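Local coordinates for DNA polymerase (Bacillus phage phi29, PDB 2PY5), which replicates the viral genome by protein-primed, strand-displacing DNA synthesis with high processivity and fidelity, and proofreads it through a 3'-5' exonuclease activity, at a contact of chain A with DNA. Sequence-based numbering; all coordinates share one arbitrary frame.

Site 1: a contact of chain A with DNA. Residues 391, 394-396. With nucleotides of chain B.
The short helix 390-393 and the loop leaving its C-terminal end, with Gly391 and Ser395-Asn396 doing most of the touching, lie along the sugar-phosphate backbone of DC4 to DT6 in the polymerization region. Gly391 is the glycine of the Kx3NSxYG motif of family B polymerases. Its carbonyl O approaches C2' of the DC4 deoxyribose at 3.3 Å and also binds a water at 2.8 Å. That water continues to O4' of the DT5 sugar (2.7 Å) and, more loosely, to O2 of the DC4 base, linking the glycine carbonyl to two successive nucleotides.

Beyond the helix, CA of Ser395 lies beside O3' of DC4 and C5' of DT5. Its OG, set beside its own backbone N and anti to the carbonyl carbon (chi1 -66°), comes to 3.7 Å from C4' of DC4, a packing contact with the sugar. The direct polar grip falls on the DT5 phosphate, where the backbone N of Asn396 gives a nearly straight hydrogen bond to OP1 (2.8 Å, 164° at H). A second water joins OP1 to the carbonyl O of Asn396, so backbone and solvent both hold this oxygen. The Asn396 side chain points on to the next phosphate. As modelled, OD1 lies 2.9 Å from OP2 of DT6, two acceptors face to face; this assignment is doubtful, and a flipped amide would offer ND2 instead.

Because the direct contacts fall on sugars and phosphates, the site should hold the strand largely regardless of sequence, in keeping with the probable role of Gly391 in binding template-primer structures.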
loop_
_atom_site.group_PDB
_atom_site.type_symbol
_atom_site.label_atom_id
_atom_site.label_comp_id
_atom_site.label_asym_id
_atom_site.label_seq_id
_atom_site.Cartn_x
_atom_site.Cartn_y
_atom_site.Cartn_z
ATOM N N GLY A 391 -2.845 8.528 -4.680
ATOM C CA GLY A 391 -3.596 8.163 -3.497
ATOM C C GLY A 391 -3.842 9.316 -2.544
ATOM O O GLY A 391 -4.799 9.308 -1.782
ATOM N N ALA A 394 -7.351 11.557 -2.665
ATOM C CA ALA A 394 -8.552 11.099 -2.008
ATOM C C ALA A 394 -8.401 10.864 -0.492
ATOM O O ALA A 394 -9.216 10.194 0.106
ATOM C CB ALA A 394 -9.062 9.836 -2.699
ATOM N N SER A 395 -7.406 11.501 0.112
ATOM C CA SER A 395 -7.220 11.493 1.555
ATOM C C SER A 395 -8.527 11.833 2.255
ATOM O O SER A 395 -9.197 12.804 1.888
ATOM C CB SER A 395 -6.175 12.541 1.943
ATOM O OG SER A 395 -4.888 12.224 1.452
ATOM N N ASN A 396 -8.889 11.061 3.278
ATOM C CA ASN A 396 -10.143 11.236 3.942
ATOM C C ASN A 396 -10.030 12.392 4.929
ATOM O O ASN A 396 -9.158 12.370 5.811
ATOM C CB ASN A 396 -10.522 9.931 4.685
ATOM C CG ASN A 396 -12.001 9.825 5.022
ATOM O OD1 ASN A 396 -12.646 8.785 4.786
ATOM N ND2 ASN A 396 -12.547 10.862 5.570
ATOM P P DC B 4 -0.021 9.874 4.458
ATOM O OP1 DC B 4 0.396 8.494 4.132
ATOM O OP2 DC B 4 0.842 11.044 4.113
ATOM O "O5'" DC B 4 -1.448 10.220 3.853
ATOM C "C5'" DC B 4 -2.476 9.264 3.945
ATOM C "C4'" DC B 4 -3.182 9.172 2.604
ATOM O "O4'" DC B 4 -2.275 8.686 1.578
ATOM C "C3'" DC B 4 -4.322 8.171 2.611
ATOM O "O3'" DC B 4 -5.475 8.801 3.104
ATOM C "C2'" DC B 4 -4.439 7.813 1.148
ATOM C "C1'" DC B 4 -2.982 7.806 0.726
ATOM N N1 DC B 4 -2.389 6.444 0.770
ATOM C C2 DC B 4 -2.809 5.512 -0.196
ATOM O O2 DC B 4 -3.671 5.831 -1.038
ATOM N N3 DC B 4 -2.279 4.267 -0.189
ATOM C C4 DC B 4 -1.360 3.945 0.719
ATOM N N4 DC B 4 -0.866 2.699 0.670
ATOM C C5 DC B 4 -0.914 4.874 1.703
ATOM C C6 DC B 4 -1.445 6.101 1.702
ATOM P P DT B 5 -6.502 8.027 4.033
ATOM O OP1 DT B 5 -7.481 9.010 4.510
ATOM O OP2 DT B 5 -5.706 7.259 5.050
ATOM O "O5'" DT B 5 -7.185 6.988 3.061
ATOM C "C5'" DT B 5 -7.909 7.498 1.944
ATOM C "C4'" DT B 5 -8.288 6.339 1.059
ATOM O "O4'" DT B 5 -7.102 5.638 0.626
ATOM C "C3'" DT B 5 -9.148 5.304 1.769
ATOM O "O3'" DT B 5 -10.460 5.501 1.330
ATOM C "C2'" DT B 5 -8.615 3.940 1.349
ATOM C "C1'" DT B 5 -7.261 4.234 0.718
ATOM N N1 DT B 5 -6.072 3.676 1.467
ATOM C C2 DT B 5 -5.556 2.467 1.060
ATOM O O2 DT B 5 -6.034 1.826 0.139
ATOM N N3 DT B 5 -4.463 2.042 1.778
ATOM C C4 DT B 5 -3.839 2.688 2.834
ATOM O O4 DT B 5 -2.858 2.222 3.413
ATOM C C5 DT B 5 -4.416 3.948 3.212
ATOM C C7 DT B 5 -3.827 4.743 4.347
ATOM C C6 DT B 5 -5.488 4.372 2.520
ATOM P P DT B 6 -11.627 5.873 2.351
ATOM O OP1 DT B 6 -12.725 6.350 1.492
ATOM O OP2 DT B 6 -11.108 6.673 3.497
ATOM O "O5'" DT B 6 -12.022 4.441 2.958
ATOM C "C5'" DT B 6 -12.695 3.472 2.177
ATOM C "C4'" DT B 6 -13.016 2.285 3.061
ATOM O "O4'" DT B 6 -11.765 1.606 3.340
ATOM C "C3'" DT B 6 -13.643 2.637 4.416
ATOM O "O3'" DT B 6 -14.705 1.734 4.769
ATOM C "C2'" DT B 6 -12.469 2.538 5.385
ATOM C "C1'" DT B 6 -11.614 1.452 4.737
ATOM N N1 DT B 6 -10.137 1.483 5.075
ATOM C C2 DT B 6 -9.515 0.294 5.409
ATOM O O2 DT B 6 -10.103 -0.777 5.447
ATOM N N3 DT B 6 -8.171 0.412 5.698
ATOM C C4 DT B 6 -7.402 1.565 5.692
ATOM O O4 DT B 6 -6.205 1.551 5.972
ATOM C C5 DT B 6 -8.113 2.773 5.332
ATOM C C7 DT B 6 -7.401 4.094 5.289
ATOM C C6 DT B 6 -9.424 2.677 5.045
HETATM O O HOH W 1 -6.503 7.136 -1.600
HETATM O O HOH W 2 -7.811 10.219 6.991
#

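Site 2: a contact of chain A with DNA. Residues 91, 93, 102, 120, 188. With nucleotides of chain B.
Ile93, Met102 and Met188 gather beneath one face of the unpaired DG2 base and carry the contact through carbon and sulfur. The delta-methyl CD1 of Ile93 lies over the five-membered ring, 3.6 Å from its centroid, in a CH-pi contact. Alongside it, the Met102 thioether lies under the N1 rim of the six-membered ring, with SD 3.2 Å from N1. The chain then bends at its last torsion (chi3 75°), carrying the methyl CE beneath C6 and O6. Met188 arrives from the sugar side, its CE 3.7 Å from N3 and close to C1'. Together the three side chains form an apolar floor on which the guanine lies flat.

Ile93 and Met188 also reach the following nucleotide. With CG1 beside the backbone N (chi1 -58°), Ile93 splits its branches between the two bases: the longer one runs under DG2, while CG2 comes to 3.6 Å from N3 of DA3. SD of Met188 packs near C5' of the DA3 sugar. The adenine is tilted steeply away from the guanine, so the two bases do not stack.

Farther out, polar groups meet the guanine rim through water, which by itself imposes little base specificity. The exocyclic amine N2 of DG2 lies 2.7 Å from the O of a water that also meets the Tyr120 hydroxyl OH; another water joins Asn91 ND2 to O6. A third connects the backbone N of Met188 to OP1 of the DA3 phosphate. Ile93 and Asn91 project from strand 89-94, Met102 from strand 100-110 and Tyr120 from strand 113-121, all within the exonuclease and strand-displacement region. Ile93 is implicated in binding template-primer structures, and this platform probably guides an unpaired strand.

The DNA also braces its own bend: N6 of DA3 donates a hydrogen bond to OP2 of DG2, 2.6 Å long but strongly bent at 127° at H.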
loop_
_atom_site.group_PDB
_atom_site.type_symbol
_atom_site.label_atom_id
_atom_site.label_comp_id
_atom_site.label_asym_id
_atom_site.label_seq_id
_atom_site.Cartn_x
_atom_site.Cartn_y
_atom_site.Cartn_z
ATOM N N ASN A 91 1.803 11.958 23.092
ATOM C CA ASN A 91 0.740 12.094 22.087
ATOM C C ASN A 91 0.999 11.027 21.029
ATOM O O ASN A 91 2.117 10.497 20.912
ATOM C CB ASN A 91 0.784 13.497 21.470
ATOM C CG ASN A 91 -0.384 13.783 20.527
ATOM O OD1 ASN A 91 -1.432 13.146 20.599
ATOM N ND2 ASN A 91 -0.207 14.758 19.651
ATOM N N ILE A 93 -0.228 9.659 16.800
ATOM C CA ILE A 93 -1.040 9.640 15.581
ATOM C C ILE A 93 -1.212 8.185 15.199
ATOM O O ILE A 93 -0.316 7.576 14.648
ATOM C CB ILE A 93 -0.410 10.425 14.405
ATOM C CG1 ILE A 93 -0.169 11.864 14.809
ATOM C CG2 ILE A 93 -1.303 10.312 13.188
ATOM C CD1 ILE A 93 0.623 12.652 13.762
ATOM N N MET A 102 3.101 8.132 14.623
ATOM C CA MET A 102 3.882 8.962 15.548
ATOM C C MET A 102 3.563 8.635 16.990
ATOM O O MET A 102 2.405 8.424 17.349
ATOM C CB MET A 102 3.610 10.464 15.292
ATOM C CG MET A 102 4.484 11.411 16.138
ATOM S SD MET A 102 3.924 13.107 16.082
ATOM C CE MET A 102 2.486 12.978 17.132
ATOM N N TYR A 120 8.810 8.016 14.902
ATOM C CA TYR A 120 8.117 7.832 13.641
ATOM C C TYR A 120 8.227 6.399 13.110
ATOM O O TYR A 120 9.038 5.598 13.582
ATOM C CB TYR A 120 8.711 8.771 12.627
ATOM C CG TYR A 120 8.523 10.242 12.913
ATOM C CD1 TYR A 120 9.613 11.047 13.198
ATOM C CD2 TYR A 120 7.273 10.841 12.835
ATOM C CE1 TYR A 120 9.455 12.393 13.414
ATOM C CE2 TYR A 120 7.103 12.193 13.075
ATOM C CZ TYR A 120 8.210 12.970 13.352
ATOM O OH TYR A 120 8.091 14.333 13.582
ATOM N N MET A 188 6.793 13.152 6.508
ATOM C CA MET A 188 6.503 11.999 7.321
ATOM C C MET A 188 6.310 10.710 6.536
ATOM O O MET A 188 6.620 9.633 7.047
ATOM C CB MET A 188 5.270 12.258 8.195
ATOM C CG MET A 188 5.071 11.239 9.272
ATOM S SD MET A 188 3.619 11.571 10.292
ATOM C CE MET A 188 3.954 13.291 10.675
ATOM P P DG B 2 -2.676 19.411 9.202
ATOM O OP1 DG B 2 -2.521 20.208 7.963
ATOM O OP2 DG B 2 -3.999 18.835 9.541
ATOM O "O5'" DG B 2 -1.564 18.243 9.225
ATOM C "C5'" DG B 2 -0.219 18.637 8.964
ATOM C "C4'" DG B 2 0.818 17.537 9.107
ATOM O "O4'" DG B 2 1.212 17.414 10.486
ATOM C "C3'" DG B 2 0.439 16.126 8.697
ATOM O "O3'" DG B 2 1.560 15.614 8.028
ATOM C "C2'" DG B 2 0.208 15.360 9.993
ATOM C "C1'" DG B 2 1.242 16.048 10.860
ATOM N N9 DG B 2 0.979 16.106 12.282
ATOM C C8 DG B 2 -0.232 16.198 12.918
ATOM N N7 DG B 2 -0.124 16.273 14.213
ATOM C C5 DG B 2 1.253 16.243 14.431
ATOM C C6 DG B 2 1.983 16.284 15.635
ATOM O O6 DG B 2 1.526 16.372 16.780
ATOM N N1 DG B 2 3.361 16.235 15.415
ATOM C C2 DG B 2 3.965 16.143 14.180
ATOM N N2 DG B 2 5.310 16.098 14.156
ATOM N N3 DG B 2 3.282 16.098 13.038
ATOM C C4 DG B 2 1.944 16.152 13.250
ATOM P P DA B 3 1.406 15.022 6.563
ATOM O OP1 DA B 3 2.785 14.729 6.126
ATOM O OP2 DA B 3 0.472 15.913 5.801
ATOM O "O5'" DA B 3 0.635 13.645 6.800
ATOM C "C5'" DA B 3 1.371 12.540 7.238
ATOM C "C4'" DA B 3 0.393 11.484 7.712
ATOM O "O4'" DA B 3 -0.316 11.997 8.856
ATOM C "C3'" DA B 3 -0.692 11.096 6.720
ATOM O "O3'" DA B 3 -0.299 9.918 6.036
ATOM C "C2'" DA B 3 -1.908 10.795 7.605
ATOM C "C1'" DA B 3 -1.682 11.592 8.882
ATOM N N9 DA B 3 -2.377 12.873 9.029
ATOM C C8 DA B 3 -2.441 13.889 8.101
ATOM N N7 DA B 3 -3.081 14.962 8.519
ATOM C C5 DA B 3 -3.452 14.629 9.812
ATOM C C6 DA B 3 -4.165 15.324 10.810
ATOM N N6 DA B 3 -4.648 16.561 10.640
ATOM N N1 DA B 3 -4.361 14.699 11.999
ATOM C C2 DA B 3 -3.879 13.459 12.168
ATOM N N3 DA B 3 -3.197 12.705 11.301
ATOM C C4 DA B 3 -3.014 13.353 10.141
HETATM O O HOH W 3 5.210 15.553 7.124
HETATM O O HOH W 4 2.674 16.006 19.013
HETATM O O HOH W 5 6.234 15.685 11.644
#

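Sites 1 and 2 bind consecutive stretches of one short strand, their C-alpha centres about 18 Å apart, and share no residue. Site 2 belongs to the exonuclease and strand-displacement region and takes the 5' nucleotides; site 1 belongs to the polymerization region and takes the 3' ones. The DA3-DC4 linkage spans the step between them. The chemistry also divides: one base face rests on apolar side chains at site 2, whereas backbone groups and water hold sugars and phosphates at site 1. This path would suit a template strand led past the N-terminal region toward the polymerization region, and may help to couple strand displacement to synthesis.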